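Local coordinates for protein threonine--tRNA ligase catalytic subunit (Aeropyrum pernix, PDB 3A32) that attaches threonine to tRNA(Thr) in an ATP-driven two-step reaction, as a zinc-dependent class II synthetase that probably cannot itself clear mischarged seryl-tRNA, at residues A165-P170 with I309-L314; G258-F263 with T280-F285; F139-R144 with G159-D164. All coordinates share one frame; numbering follows the deposited sequence.

Interaction 1 (A165-P170 with I309-L314); sequences AHIIVP and IHRALL. With ZN (zinc ion), chain G.
The imidazole of H166 meets that of H310 at its edge: H310 ND1 lies in the plane of the H166 ring, 3.2 Å from H166 NE2, and the two ring planes stand 74° apart. The nitrogens do not bond to each other; both point at one zinc ion, H166 NE2 at 2.0 Å and H310 ND1 at 2.1 Å. A second flat group, the R311 guanidinium, turns one face to the methyl of A165, whose CB lies 3.2 Å from R311 NE. This close fit follows from the bent arginine chain: CG takes the crowded position between backbone N and carbonyl carbon, and the chain bends at chi2 (104°) and again at chi3, which brings NE over the A165 methyl. NE is buried there without a polar partner, whereas NH2 holds D163 O and NH1 reaches H63 and Y68. An alanine in place of R311 would probably leave the carbonyl of D163 without its mate and open a gap beside the A165 methyl.

Between the strands, antiparallel pairing runs through four backbone bonds, among them I309 N to I167 O at 2.8 Å. On the same side of the sheet as A165, I167 CB meets I309 CB at 4.2 Å, and V169 adds a methyl to I309.

The non-hydrogen-bonded pairing of H166 with H310 thus puts two histidines on one side of the sheet as zinc ligands, with C112 and a water completing the coordination. H115 and D284 hold the far nitrogens of H166 and H310; the aspartate would probably polarise its imidazole and strengthen it as a zinc donor. As in bacterial threonyl-tRNA synthetase, the zinc probably recognises threonine, and the water would mark the site the substrate takes.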
ATOM      1  N   ALA A 165       1.634  13.393  -7.704  1.00  6.19           N
ATOM      2  CA  ALA A 165       2.778  13.155  -8.566  1.00  6.04           C
ATOM      3  C   ALA A 165       3.435  14.475  -8.860  1.00  7.25           C
ATOM      4  O   ALA A 165       2.800  15.534  -8.736  1.00  8.46           O
ATOM      5  CB  ALA A 165       2.350  12.442  -9.850  1.00  5.63           C
ATOM      6  N   HIS A 166       4.712  14.413  -9.189  1.00  7.05           N
ATOM      7  CA  HIS A 166       5.474  15.549  -9.619  1.00  7.90           C
ATOM      8  C   HIS A 166       6.167  15.248 -10.937  1.00  8.24           C
ATOM      9  O   HIS A 166       6.671  14.136 -11.165  1.00  8.59           O
ATOM     10  CB  HIS A 166       6.436  16.011  -8.502  1.00  9.10           C
ATOM     11  CG  HIS A 166       5.695  16.514  -7.306  1.00  9.44           C
ATOM     12  ND1 HIS A 166       5.290  15.684  -6.287  1.00  8.73           N
ATOM     13  CD2 HIS A 166       5.150  17.721  -7.044  1.00  7.85           C
ATOM     14  CE1 HIS A 166       4.586  16.368  -5.410  1.00  5.57           C
ATOM     15  NE2 HIS A 166       4.489  17.609  -5.840  1.00  6.46           N
ATOM     16  N   ILE A 167       6.144  16.239 -11.823  1.00  8.03           N
ATOM     17  CA  ILE A 167       6.676  16.084 -13.150  1.00  7.32           C
ATOM     18  C   ILE A 167       7.639  17.218 -13.447  1.00  8.64           C
ATOM     19  O   ILE A 167       7.306  18.400 -13.301  1.00  9.55           O
ATOM     20  CB  ILE A 167       5.543  16.070 -14.201  1.00  6.93           C
ATOM     21  CG1 ILE A 167       4.477  15.070 -13.805  1.00  5.29           C
ATOM     22  CG2 ILE A 167       6.087  15.779 -15.657  1.00  2.25           C
ATOM     23  CD1 ILE A 167       3.549  14.738 -14.980  1.00  5.80           C
ATOM     24  N   ILE A 168       8.841  16.856 -13.862  1.00  9.32           N
ATOM     25  CA  ILE A 168       9.827  17.828 -14.348  1.00  8.40           C
ATOM     26  C   ILE A 168       9.963  17.608 -15.856  1.00  8.53           C
ATOM     27  O   ILE A 168      10.487  16.580 -16.292  1.00  7.67           O
ATOM     28  CB  ILE A 168      11.169  17.637 -13.603  1.00  8.45           C
ATOM     29  CG1 ILE A 168      10.912  17.836 -12.111  1.00  8.15           C
ATOM     30  CG2 ILE A 168      12.270  18.556 -14.178  1.00  7.62           C
ATOM     31  CD1 ILE A 168      12.085  17.622 -11.187  1.00  6.99           C
ATOM     32  N   VAL A 169       9.438  18.549 -16.639  1.00  7.82           N
ATOM     33  CA  VAL A 169       9.255  18.325 -18.083  1.00  8.79           C
ATOM     34  C   VAL A 169       9.870  19.468 -18.921  1.00 10.51           C
ATOM     35  O   VAL A 169       9.570  20.632 -18.645  1.00 11.80           O
ATOM     36  CB  VAL A 169       7.751  18.158 -18.481  1.00  7.46           C
ATOM     37  CG1 VAL A 169       6.891  19.184 -17.864  1.00  5.44           C
ATOM     38  CG2 VAL A 169       7.614  18.205 -19.939  1.00  7.53           C
ATOM     39  N   PRO A 170      10.753  19.142 -19.911  1.00 11.10           N
ATOM     40  CA  PRO A 170      11.330  20.210 -20.753  1.00 11.44           C
ATOM     41  C   PRO A 170      10.257  20.881 -21.559  1.00 11.27           C
ATOM     42  O   PRO A 170       9.215  20.270 -21.819  1.00 11.75           O
ATOM     43  CB  PRO A 170      12.244  19.436 -21.712  1.00 11.69           C
ATOM     44  CG  PRO A 170      12.599  18.193 -20.972  1.00 11.61           C
ATOM     45  CD  PRO A 170      11.289  17.822 -20.298  1.00 10.68           C
ATOM     46  N   ILE A 309       5.760  20.516 -12.225  1.00  8.01           N
ATOM     47  CA  ILE A 309       4.337  20.368 -12.091  1.00  6.36           C
ATOM     48  C   ILE A 309       4.000  19.486 -10.880  1.00  6.43           C
ATOM     49  O   ILE A 309       4.616  18.445 -10.672  1.00  5.84           O
ATOM     50  CB  ILE A 309       3.705  19.799 -13.413  1.00  5.82           C
ATOM     51  CG1 ILE A 309       3.849  20.803 -14.551  1.00  4.95           C
ATOM     52  CG2 ILE A 309       2.227  19.397 -13.197  1.00  4.60           C
ATOM     53  CD1 ILE A 309       3.500  20.285 -15.939  1.00  4.13           C
ATOM     54  N   HIS A 310       3.045  19.951 -10.089  1.00  6.25           N
ATOM     55  CA  HIS A 310       2.315  19.146  -9.106  1.00  6.64           C
ATOM     56  C   HIS A 310       1.037  18.699  -9.807  1.00  6.93           C
ATOM     57  O   HIS A 310       0.406  19.514 -10.473  1.00  7.03           O
ATOM     58  CB  HIS A 310       1.802  20.025  -7.964  1.00  6.79           C
ATOM     59  CG  HIS A 310       2.834  20.888  -7.302  1.00  8.78           C
ATOM     60  ND1 HIS A 310       3.395  20.565  -6.090  1.00  9.56           N
ATOM     61  CD2 HIS A 310       3.350  22.098  -7.646  1.00  9.48           C
ATOM     62  CE1 HIS A 310       4.221  21.527  -5.718  1.00  8.11           C
ATOM     63  NE2 HIS A 310       4.200  22.475  -6.641  1.00  8.86           N
ATOM     64  N   ARG A 311       0.625  17.438  -9.654  1.00  6.20           N
ATOM     65  CA  ARG A 311      -0.658  17.012 -10.228  1.00  5.76           C
ATOM     66  C   ARG A 311      -1.309  15.913  -9.413  1.00  5.56           C
ATOM     67  O   ARG A 311      -0.621  15.053  -8.906  1.00  6.68           O
ATOM     68  CB  ARG A 311      -0.493  16.585 -11.695  1.00  6.46           C
ATOM     69  CG  ARG A 311       0.584  15.528 -12.015  1.00  5.11           C
ATOM     70  CD  ARG A 311      -0.000  14.123 -12.284  1.00  5.67           C
ATOM     71  NE  ARG A 311      -0.484  13.389 -11.103  1.00  6.07           N
ATOM     72  CZ  ARG A 311      -1.028  12.166 -11.154  1.00  5.98           C
ATOM     73  NH1 ARG A 311      -1.148  11.519 -12.322  1.00  9.49           N
ATOM     74  NH2 ARG A 311      -1.442  11.575 -10.035  1.00  5.57           N
ATOM     75  N   ALA A 312      -2.630  15.938  -9.258  1.00  5.45           N
ATOM     76  CA  ALA A 312      -3.358  14.767  -8.773  1.00  4.49           C
ATOM     77  C   ALA A 312      -4.518  14.567  -9.726  1.00  4.80           C
ATOM     78  O   ALA A 312      -4.952  15.532 -10.318  1.00  7.09           O
ATOM     79  CB  ALA A 312      -3.849  14.986  -7.332  1.00  3.20           C
ATOM     80  N   LEU A 313      -5.063  13.357  -9.826  1.00  4.81           N
ATOM     81  CA  LEU A 313      -6.261  13.088 -10.627  1.00  5.31           C
ATOM     82  C   LEU A 313      -7.503  13.175  -9.777  1.00  6.73           C
ATOM     83  O   LEU A 313      -8.444  13.809 -10.174  1.00  8.16           O
ATOM     84  CB  LEU A 313      -6.207  11.721 -11.339  1.00  4.19           C
ATOM     85  CG  LEU A 313      -4.903  11.324 -12.075  1.00  5.17           C
ATOM     86  CD1 LEU A 313      -5.049   9.938 -12.693  1.00  5.19           C
ATOM     87  CD2 LEU A 313      -4.462  12.323 -13.163  1.00  3.47           C
ATOM     88  N   LEU A 314      -7.505  12.519  -8.617  1.00  8.55           N
ATOM     89  CA  LEU A 314      -8.627  12.508  -7.681  1.00  8.29           C
ATOM     90  C   LEU A 314      -8.472  13.670  -6.709  1.00  8.84           C
ATOM     91  O   LEU A 314      -9.438  14.358  -6.422  1.00  7.79           O
ATOM     92  CB  LEU A 314      -8.641  11.181  -6.899  1.00  8.33           C
ATOM     93  CG  LEU A 314      -8.591   9.864  -7.695  1.00  9.91           C
ATOM     94  CD1 LEU A 314      -8.654   8.587  -6.789  1.00  5.60           C
ATOM     95  CD2 LEU A 314      -9.686   9.853  -8.762  1.00  4.89           C
TER
HETATM   96 ZN    ZN G 708       3.345  18.904  -4.864  1.00 11.72          ZN
HETATM   97  O   HOH W   1       1.553  17.973  -4.979  1.00 15.13           O

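Interaction 2 (G258-F263 with T280-F285); sequences GPKLDF and TIQFDF
Q282 reaches across to G258 by a side chain that starts extended, CG anti to the backbone N (chi1 173°), and then bends at chi2. The bend swings the amide so that NE2 bonds to two carbonyls. Its straighter bond stays within the strand, to F283 O on a lone pair; the other crosses to G258 O at 2.8 Å, with the donor standing well above that carbonyl's plane. Both acceptors lie in the plane of the amide, which fixes its rotation. OE1 turns to the aliphatic part of K260, 3.6 Å from K260 CD. The lysine's CG sits between its backbone N and carbonyl carbon (chi1 50°), and the chain beyond runs straight, with a long ion pair to D262 at its tip.

D262 and T280 lie alongside, pointing the same way. T280 OG1 donates to D262 OD1, though the modelled separation is too short to be trusted in detail. On the other side of the sheet L261 CD2 meets I281 CD1 at 4.2 Å, and F263 CZ approaches the same I281 CD1 at 4.0 Å.

G258 lies close against the opposite strand: a beta-carbon would clash with F283 O, and the backbone angles also suit only glycine. P259 CD touches both F283 CB, at 3.8 Å, and F285 CE2, at 3.7 Å.

The pair is one end of the hairpin of strands 260-268 and 273-284. Strand 202-207 flanks 258-263 and strand 306-316 flanks 280-285, while helices 222-243 and 174-191 cover the apolar side, with A228 and L232 against F283 and V178 and V181 against I281.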
ATOM      1  N   GLY A 258       2.361  29.875  -9.797  1.00  9.14           N
ATOM      2  CA  GLY A 258       2.192  29.381 -11.142  1.00  8.84           C
ATOM      3  C   GLY A 258       0.741  29.124 -11.461  1.00  8.49           C
ATOM      4  O   GLY A 258      -0.071  29.037 -10.561  1.00  9.05           O
ATOM      5  N   PRO A 259       0.411  29.039 -12.763  1.00  8.18           N
ATOM      6  CA  PRO A 259      -0.966  28.820 -13.232  1.00  7.67           C
ATOM      7  C   PRO A 259      -1.367  27.349 -13.058  1.00  8.50           C
ATOM      8  O   PRO A 259      -0.488  26.504 -12.746  1.00  9.01           O
ATOM      9  CB  PRO A 259      -0.896  29.163 -14.712  1.00  6.55           C
ATOM     10  CG  PRO A 259       0.549  28.878 -15.101  1.00  7.28           C
ATOM     11  CD  PRO A 259       1.392  29.109 -13.871  1.00  6.99           C
ATOM     12  N   LYS A 260      -2.657  27.043 -13.256  1.00  7.87           N
ATOM     13  CA  LYS A 260      -3.172  25.687 -13.044  1.00  8.60           C
ATOM     14  C   LYS A 260      -4.397  25.366 -13.869  1.00  8.46           C
ATOM     15  O   LYS A 260      -5.035  26.240 -14.429  1.00  8.50           O
ATOM     16  CB  LYS A 260      -3.523  25.459 -11.561  1.00  8.60           C
ATOM     17  CG  LYS A 260      -4.395  26.572 -10.971  1.00 10.62           C
ATOM     18  CD  LYS A 260      -5.071  26.146  -9.649  1.00 10.96           C
ATOM     19  CE  LYS A 260      -5.857  27.338  -9.071  1.00 12.95           C
ATOM     20  NZ  LYS A 260      -6.709  26.879  -7.930  1.00 19.20           N
ATOM     21  N   LEU A 261      -4.729  24.082 -13.886  1.00  9.19           N
ATOM     22  CA  LEU A 261      -5.931  23.555 -14.486  1.00  9.42           C
ATOM     23  C   LEU A 261      -6.609  22.644 -13.450  1.00  9.84           C
ATOM     24  O   LEU A 261      -5.954  21.767 -12.832  1.00  9.75           O
ATOM     25  CB  LEU A 261      -5.485  22.752 -15.694  1.00  9.85           C
ATOM     26  CG  LEU A 261      -6.390  21.967 -16.604  1.00 12.17           C
ATOM     27  CD1 LEU A 261      -5.595  21.706 -17.867  1.00 11.08           C
ATOM     28  CD2 LEU A 261      -6.873  20.639 -15.943  1.00 14.78           C
ATOM     29  N   ASP A 262      -7.920  22.803 -13.284  1.00  8.94           N
ATOM     30  CA  ASP A 262      -8.687  21.967 -12.352  1.00  8.34           C
ATOM     31  C   ASP A 262      -9.640  21.106 -13.126  1.00  8.33           C
ATOM     32  O   ASP A 262     -10.203  21.546 -14.121  1.00  7.25           O
ATOM     33  CB  ASP A 262      -9.465  22.829 -11.386  1.00  8.02           C
ATOM     34  CG  ASP A 262      -8.550  23.510 -10.389  1.00 11.46           C
ATOM     35  OD1 ASP A 262      -7.724  22.768  -9.782  1.00 11.83           O
ATOM     36  OD2 ASP A 262      -8.629  24.763 -10.259  1.00 12.68           O
ATOM     37  N   PHE A 263      -9.765  19.865 -12.674  1.00  7.37           N
ATOM     38  CA  PHE A 263     -10.692  18.888 -13.235  1.00  7.39           C
ATOM     39  C   PHE A 263     -12.020  18.966 -12.498  1.00  7.68           C
ATOM     40  O   PHE A 263     -12.055  18.788 -11.289  1.00  7.86           O
ATOM     41  CB  PHE A 263     -10.152  17.483 -12.988  1.00  5.91           C
ATOM     42  CG  PHE A 263      -8.803  17.218 -13.621  1.00  6.19           C
ATOM     43  CD1 PHE A 263      -8.571  17.507 -14.998  1.00  5.95           C
ATOM     44  CD2 PHE A 263      -7.792  16.623 -12.880  1.00  3.52           C
ATOM     45  CE1 PHE A 263      -7.356  17.217 -15.566  1.00  2.44           C
ATOM     46  CE2 PHE A 263      -6.570  16.326 -13.461  1.00  2.00           C
ATOM     47  CZ  PHE A 263      -6.357  16.618 -14.778  1.00  2.48           C
ATOM     48  N   THR A 280      -5.915  18.482  -9.898  1.00 10.01           N
ATOM     49  CA  THR A 280      -5.399  19.727 -10.431  1.00 10.99           C
ATOM     50  C   THR A 280      -4.088  19.430 -11.160  1.00 10.32           C
ATOM     51  O   THR A 280      -3.426  18.424 -10.876  1.00 11.33           O
ATOM     52  CB  THR A 280      -5.149  20.792  -9.291  1.00 11.07           C
ATOM     53  OG1 THR A 280      -6.407  21.097  -8.664  1.00 17.73           O
ATOM     54  CG2 THR A 280      -4.680  22.113  -9.853  1.00  9.72           C
ATOM     55  N   ILE A 281      -3.750  20.276 -12.131  1.00  9.15           N
ATOM     56  CA  ILE A 281      -2.404  20.345 -12.677  1.00  8.15           C
ATOM     57  C   ILE A 281      -1.878  21.733 -12.336  1.00  8.71           C
ATOM     58  O   ILE A 281      -2.376  22.723 -12.873  1.00  8.42           O
ATOM     59  CB  ILE A 281      -2.333  20.115 -14.239  1.00  7.20           C
ATOM     60  CG1 ILE A 281      -2.982  18.791 -14.611  1.00  7.57           C
ATOM     61  CG2 ILE A 281      -0.869  20.163 -14.748  1.00  3.78           C
ATOM     62  CD1 ILE A 281      -3.161  18.622 -16.083  1.00  7.54           C
ATOM     63  N   GLN A 282      -0.836  21.771 -11.501  1.00  8.32           N
ATOM     64  CA  GLN A 282      -0.273  22.992 -10.946  1.00  8.57           C
ATOM     65  C   GLN A 282       1.244  23.180 -11.214  1.00  8.67           C
ATOM     66  O   GLN A 282       2.086  22.453 -10.688  1.00 10.06           O
ATOM     67  CB  GLN A 282      -0.546  22.996  -9.432  1.00  8.32           C
ATOM     68  CG  GLN A 282       0.138  24.135  -8.687  1.00  7.48           C
ATOM     69  CD  GLN A 282      -0.621  25.440  -8.853  1.00  8.33           C
ATOM     70  OE1 GLN A 282      -1.764  25.553  -8.406  1.00  8.50           O
ATOM     71  NE2 GLN A 282       0.025  26.448  -9.477  1.00  5.59           N
ATOM     72  N   PHE A 283       1.562  24.135 -12.073  1.00  9.04           N
ATOM     73  CA  PHE A 283       2.891  24.710 -12.232  1.00  8.66           C
ATOM     74  C   PHE A 283       3.427  25.475 -11.032  1.00  8.97           C
ATOM     75  O   PHE A 283       2.684  26.082 -10.244  1.00  9.80           O
ATOM     76  CB  PHE A 283       2.872  25.667 -13.423  1.00  7.58           C
ATOM     77  CG  PHE A 283       2.708  24.969 -14.735  1.00  8.42           C
ATOM     78  CD1 PHE A 283       3.814  24.734 -15.555  1.00  6.16           C
ATOM     79  CD2 PHE A 283       1.448  24.525 -15.147  1.00  5.02           C
ATOM     80  CE1 PHE A 283       3.662  24.051 -16.775  1.00  2.69           C
ATOM     81  CE2 PHE A 283       1.280  23.878 -16.357  1.00  6.52           C
ATOM     82  CZ  PHE A 283       2.384  23.625 -17.180  1.00  5.78           C
ATOM     83  N   ASP A 284       4.744  25.500 -10.965  1.00  8.89           N
ATOM     84  CA  ASP A 284       5.445  25.975  -9.818  1.00  9.19           C
ATOM     85  C   ASP A 284       6.747  26.599 -10.305  1.00  8.74           C
ATOM     86  O   ASP A 284       7.576  25.929 -10.955  1.00  8.31           O
ATOM     87  CB  ASP A 284       5.672  24.824  -8.839  1.00  8.86           C
ATOM     88  CG  ASP A 284       6.029  25.299  -7.451  1.00 11.75           C
ATOM     89  OD1 ASP A 284       6.828  26.277  -7.345  1.00 11.17           O
ATOM     90  OD2 ASP A 284       5.519  24.685  -6.468  1.00 12.89           O
ATOM     91  N   PHE A 285       6.864  27.902 -10.031  1.00  9.11           N
ATOM     92  CA  PHE A 285       8.031  28.755 -10.383  1.00  9.06           C
ATOM     93  C   PHE A 285       8.881  29.001  -9.131  1.00  9.45           C
ATOM     94  O   PHE A 285      10.029  29.436  -9.202  1.00 10.32           O
ATOM     95  CB  PHE A 285       7.529  30.076 -10.984  1.00  8.22           C
ATOM     96  CG  PHE A 285       6.689  29.868 -12.227  1.00  9.90           C
ATOM     97  CD1 PHE A 285       7.009  28.821 -13.139  1.00  5.95           C
ATOM     98  CD2 PHE A 285       5.607  30.677 -12.499  1.00  8.24           C
ATOM     99  CE1 PHE A 285       6.250  28.607 -14.257  1.00  8.17           C
ATOM    100  CE2 PHE A 285       4.841  30.482 -13.675  1.00  7.22           C
ATOM    101  CZ  PHE A 285       5.148  29.451 -14.534  1.00  8.07           C
TER

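Interaction 3 (F139-R144 with G159-D164); sequences FGRVHR and GFTQDD
Motif 2 of class II synthetases, two long antiparallel strands joined by a loop, is the element in which F139-R144 pairs with G159-D164. Backbone bonds link G140 with Q162 and V142 with F160, two in each pair, the straightest being V142 N to F160 O at 3.0 Å. Two CH-pi contacts follow, each with a methyl over an aromatic face. T161 CG2 stands over the centre of the F139 ring, 3.7 Å from the centroid, and V142 CG2 sits over one face of F160, displaced toward the rim and 3.8 Å from its centroid. G159 faces H143 with its CA 3.5 Å from H143 CD2; a beta-carbon there would strike the imidazole.

R144 stretches its chain past F160, whose CZ meets one face of the guanidinium while R144 NH1 lies at the ring's edge, 3.9 Å from F160 CZ. The two planes are nearly perpendicular, at 87°. Q162, also extended beyond CG, brings OE1 to 3.6 Å from V142 CG1 and points NE2 at a water that accepts from it and, weakly, from R144 NH2. P109 O accepts from R144 NE, which helps to hold the guanidinium in place.

On the side of T161, R52 holds its hydroxyl, and the dimer partner is near: E72 of the second subunit forms a salt bridge with R141.

R144 and Q162 thus turn two N-H donors to one water, and a sulfate, probably from the crystallisation liquor, lies about 4 Å from the Q162 side chain. The donors gathered here would probably suit anionic oxygens, consistent with the motif 2 arginine of relatives, which grips the ATP alpha-phosphate.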
ATOM      1  N   PHE A 139       1.172   7.385  -3.552  1.00  4.95           N
ATOM      2  CA  PHE A 139      -0.065   7.279  -2.753  1.00  5.72           C
ATOM      3  C   PHE A 139       0.340   7.853  -1.394  1.00  6.66           C
ATOM      4  O   PHE A 139       0.854   7.136  -0.518  1.00  5.98           O
ATOM      5  CB  PHE A 139      -0.452   5.792  -2.632  1.00  5.79           C
ATOM      6  CG  PHE A 139      -1.844   5.540  -2.063  1.00  7.18           C
ATOM      7  CD1 PHE A 139      -2.987   5.760  -2.828  1.00  8.08           C
ATOM      8  CD2 PHE A 139      -2.002   5.042  -0.770  1.00  7.21           C
ATOM      9  CE1 PHE A 139      -4.279   5.530  -2.285  1.00  9.14           C
ATOM     10  CE2 PHE A 139      -3.265   4.775  -0.243  1.00  4.48           C
ATOM     11  CZ  PHE A 139      -4.409   5.017  -1.007  1.00  7.73           C
ATOM     12  N   GLY A 140       0.191   9.162  -1.225  1.00  6.89           N
ATOM     13  CA  GLY A 140       0.941   9.833  -0.136  1.00  7.32           C
ATOM     14  C   GLY A 140       0.072  10.219   1.032  1.00  7.30           C
ATOM     15  O   GLY A 140      -1.091  10.551   0.834  1.00  8.87           O
ATOM     16  N   ARG A 141       0.626  10.215   2.237  1.00  7.45           N
ATOM     17  CA  ARG A 141      -0.159  10.493   3.482  1.00  6.65           C
ATOM     18  C   ARG A 141       0.315  11.790   4.125  1.00  6.34           C
ATOM     19  O   ARG A 141       1.475  11.890   4.528  1.00  5.79           O
ATOM     20  CB  ARG A 141      -0.019   9.350   4.475  1.00  6.74           C
ATOM     21  CG  ARG A 141      -0.542   8.042   3.905  1.00  6.59           C
ATOM     22  CD  ARG A 141       0.050   6.836   4.587  1.00 13.27           C
ATOM     23  NE  ARG A 141      -0.754   5.674   4.213  1.00 16.90           N
ATOM     24  CZ  ARG A 141      -0.426   4.878   3.211  1.00 14.34           C
ATOM     25  NH1 ARG A 141       0.702   5.103   2.545  1.00 16.71           N
ATOM     26  NH2 ARG A 141      -1.215   3.885   2.886  1.00  9.89           N
ATOM     27  N   VAL A 142      -0.587  12.776   4.174  1.00  6.01           N
ATOM     28  CA  VAL A 142      -0.265  14.140   4.535  1.00  6.67           C
ATOM     29  C   VAL A 142      -1.122  14.600   5.700  1.00  7.09           C
ATOM     30  O   VAL A 142      -2.231  14.116   5.904  1.00  8.21           O
ATOM     31  CB  VAL A 142      -0.306  15.115   3.307  1.00  7.01           C
ATOM     32  CG1 VAL A 142       0.742  14.709   2.252  1.00  7.65           C
ATOM     33  CG2 VAL A 142      -1.677  15.188   2.664  1.00  7.88           C
ATOM     34  N   HIS A 143      -0.573  15.469   6.528  1.00  7.17           N
ATOM     35  CA  HIS A 143      -1.283  15.905   7.708  1.00  7.40           C
ATOM     36  C   HIS A 143      -1.163  17.419   7.804  1.00  8.62           C
ATOM     37  O   HIS A 143      -0.083  17.970   7.613  1.00  8.22           O
ATOM     38  CB  HIS A 143      -0.725  15.293   8.977  1.00  6.56           C
ATOM     39  CG  HIS A 143      -0.937  13.830   9.064  1.00  5.17           C
ATOM     40  ND1 HIS A 143      -0.121  12.918   8.412  1.00  5.81           N
ATOM     41  CD2 HIS A 143      -1.877  13.112   9.706  1.00  2.00           C
ATOM     42  CE1 HIS A 143      -0.569  11.699   8.647  1.00  3.50           C
ATOM     43  NE2 HIS A 143      -1.648  11.792   9.401  1.00  4.09           N
ATOM     44  N   ARG A 144      -2.280  18.056   8.127  1.00  8.25           N
ATOM     45  CA  ARG A 144      -2.367  19.517   8.089  1.00  9.61           C
ATOM     46  C   ARG A 144      -3.245  19.965   9.244  1.00  9.41           C
ATOM     47  O   ARG A 144      -4.186  19.259   9.621  1.00  7.19           O
ATOM     48  CB  ARG A 144      -2.971  19.953   6.757  1.00  9.17           C
ATOM     49  CG  ARG A 144      -2.044  19.656   5.626  1.00 11.43           C
ATOM     50  CD  ARG A 144      -2.635  20.046   4.319  1.00 10.48           C
ATOM     51  NE  ARG A 144      -1.718  19.671   3.231  1.00 11.50           N
ATOM     52  CZ  ARG A 144      -1.991  19.849   1.942  1.00 12.94           C
ATOM     53  NH1 ARG A 144      -3.127  20.426   1.598  1.00 13.27           N
ATOM     54  NH2 ARG A 144      -1.143  19.455   0.990  1.00 13.34           N
ATOM     55  N   GLY A 159      -5.724  14.339   8.514  1.00  7.37           N
ATOM     56  CA  GLY A 159      -4.788  13.419   7.850  1.00  6.02           C
ATOM     57  C   GLY A 159      -5.513  12.773   6.696  1.00  6.72           C
ATOM     58  O   GLY A 159      -6.647  12.311   6.860  1.00  6.16           O
ATOM     59  N   PHE A 160      -4.891  12.777   5.518  1.00  5.75           N
ATOM     60  CA  PHE A 160      -5.537  12.241   4.344  1.00  6.23           C
ATOM     61  C   PHE A 160      -4.519  11.755   3.307  1.00  5.91           C
ATOM     62  O   PHE A 160      -3.321  11.898   3.485  1.00  5.90           O
ATOM     63  CB  PHE A 160      -6.564  13.267   3.711  1.00  6.49           C
ATOM     64  CG  PHE A 160      -5.958  14.596   3.305  1.00  6.41           C
ATOM     65  CD1 PHE A 160      -5.628  14.852   1.973  1.00  5.81           C
ATOM     66  CD2 PHE A 160      -5.689  15.584   4.265  1.00  8.32           C
ATOM     67  CE1 PHE A 160      -5.016  16.074   1.579  1.00  6.87           C
ATOM     68  CE2 PHE A 160      -5.108  16.822   3.877  1.00  7.22           C
ATOM     69  CZ  PHE A 160      -4.756  17.057   2.533  1.00  5.82           C
ATOM     70  N   THR A 161      -5.031  11.216   2.207  1.00  7.12           N
ATOM     71  CA  THR A 161      -4.220  10.603   1.183  1.00  6.56           C
ATOM     72  C   THR A 161      -4.459  11.334  -0.142  1.00  6.86           C
ATOM     73  O   THR A 161      -5.579  11.732  -0.419  1.00  7.16           O
ATOM     74  CB  THR A 161      -4.525   9.079   1.149  1.00  7.91           C
ATOM     75  OG1 THR A 161      -4.784   8.610   2.505  1.00  7.76           O
ATOM     76  CG2 THR A 161      -3.324   8.286   0.543  1.00  4.04           C
ATOM     77  N   GLN A 162      -3.402  11.518  -0.934  1.00  7.59           N
ATOM     78  CA  GLN A 162      -3.452  12.151  -2.270  1.00  7.87           C
ATOM     79  C   GLN A 162      -2.863  11.134  -3.253  1.00  8.40           C
ATOM     80  O   GLN A 162      -1.947  10.417  -2.885  1.00  7.33           O
ATOM     81  CB  GLN A 162      -2.510  13.348  -2.323  1.00  8.35           C
ATOM     82  CG  GLN A 162      -2.886  14.516  -1.469  1.00  8.73           C
ATOM     83  CD  GLN A 162      -1.749  15.460  -1.206  1.00 10.62           C
ATOM     84  OE1 GLN A 162      -0.606  15.060  -1.016  1.00 12.38           O
ATOM     85  NE2 GLN A 162      -2.062  16.742  -1.174  1.00 13.88           N
ATOM     86  N   ASP A 163      -3.418  11.064  -4.476  1.00  7.29           N
ATOM     87  CA  ASP A 163      -2.742  10.421  -5.607  1.00  6.86           C
ATOM     88  C   ASP A 163      -1.809  11.486  -6.254  1.00  6.27           C
ATOM     89  O   ASP A 163      -2.071  12.038  -7.333  1.00  5.54           O
ATOM     90  CB  ASP A 163      -3.778   9.876  -6.641  1.00  6.21           C
ATOM     91  CG  ASP A 163      -4.786  10.958  -7.134  1.00  7.24           C
ATOM     92  OD1 ASP A 163      -5.179  11.843  -6.330  1.00  7.82           O
ATOM     93  OD2 ASP A 163      -5.208  10.919  -8.324  1.00  7.28           O
ATOM     94  N   ASP A 164      -0.704  11.722  -5.577  1.00  5.97           N
ATOM     95  CA  ASP A 164       0.170  12.837  -5.810  1.00  6.44           C
ATOM     96  C   ASP A 164       1.274  12.470  -6.803  1.00  6.35           C
ATOM     97  O   ASP A 164       1.848  11.385  -6.711  1.00  6.60           O
ATOM     98  CB  ASP A 164       0.799  13.213  -4.453  1.00  6.71           C
ATOM     99  CG  ASP A 164       1.378  14.626  -4.434  1.00 10.39           C
ATOM    100  OD1 ASP A 164       0.968  15.468  -5.271  1.00 11.43           O
ATOM    101  OD2 ASP A 164       2.224  14.898  -3.543  1.00 13.89           O
TER
HETATM  102  O   HOH W   2       0.017  18.721  -1.530  1.00 15.80           O

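How the interactions relate
Followed from the N terminus, the first loop to close is that of interaction 3, where the chain leaves strand 134-143, makes a 15-residue loop and returns as strand 159-170. The same strand continues into 165-170, so interaction 1 opens where interaction 3 ends; the two are in series. Interaction 1 closes only 138 residues later, at strand 306-316, and within that long excursion the hairpin of interaction 2 forms complete. No contacts cross. All three lie in one sheet, in the order 134-143, 159-170, 306-316, 273-284, 260-268, with interaction 1 bridging its early and late halves and bonding to both neighbours; interactions 2 and 3 do not touch.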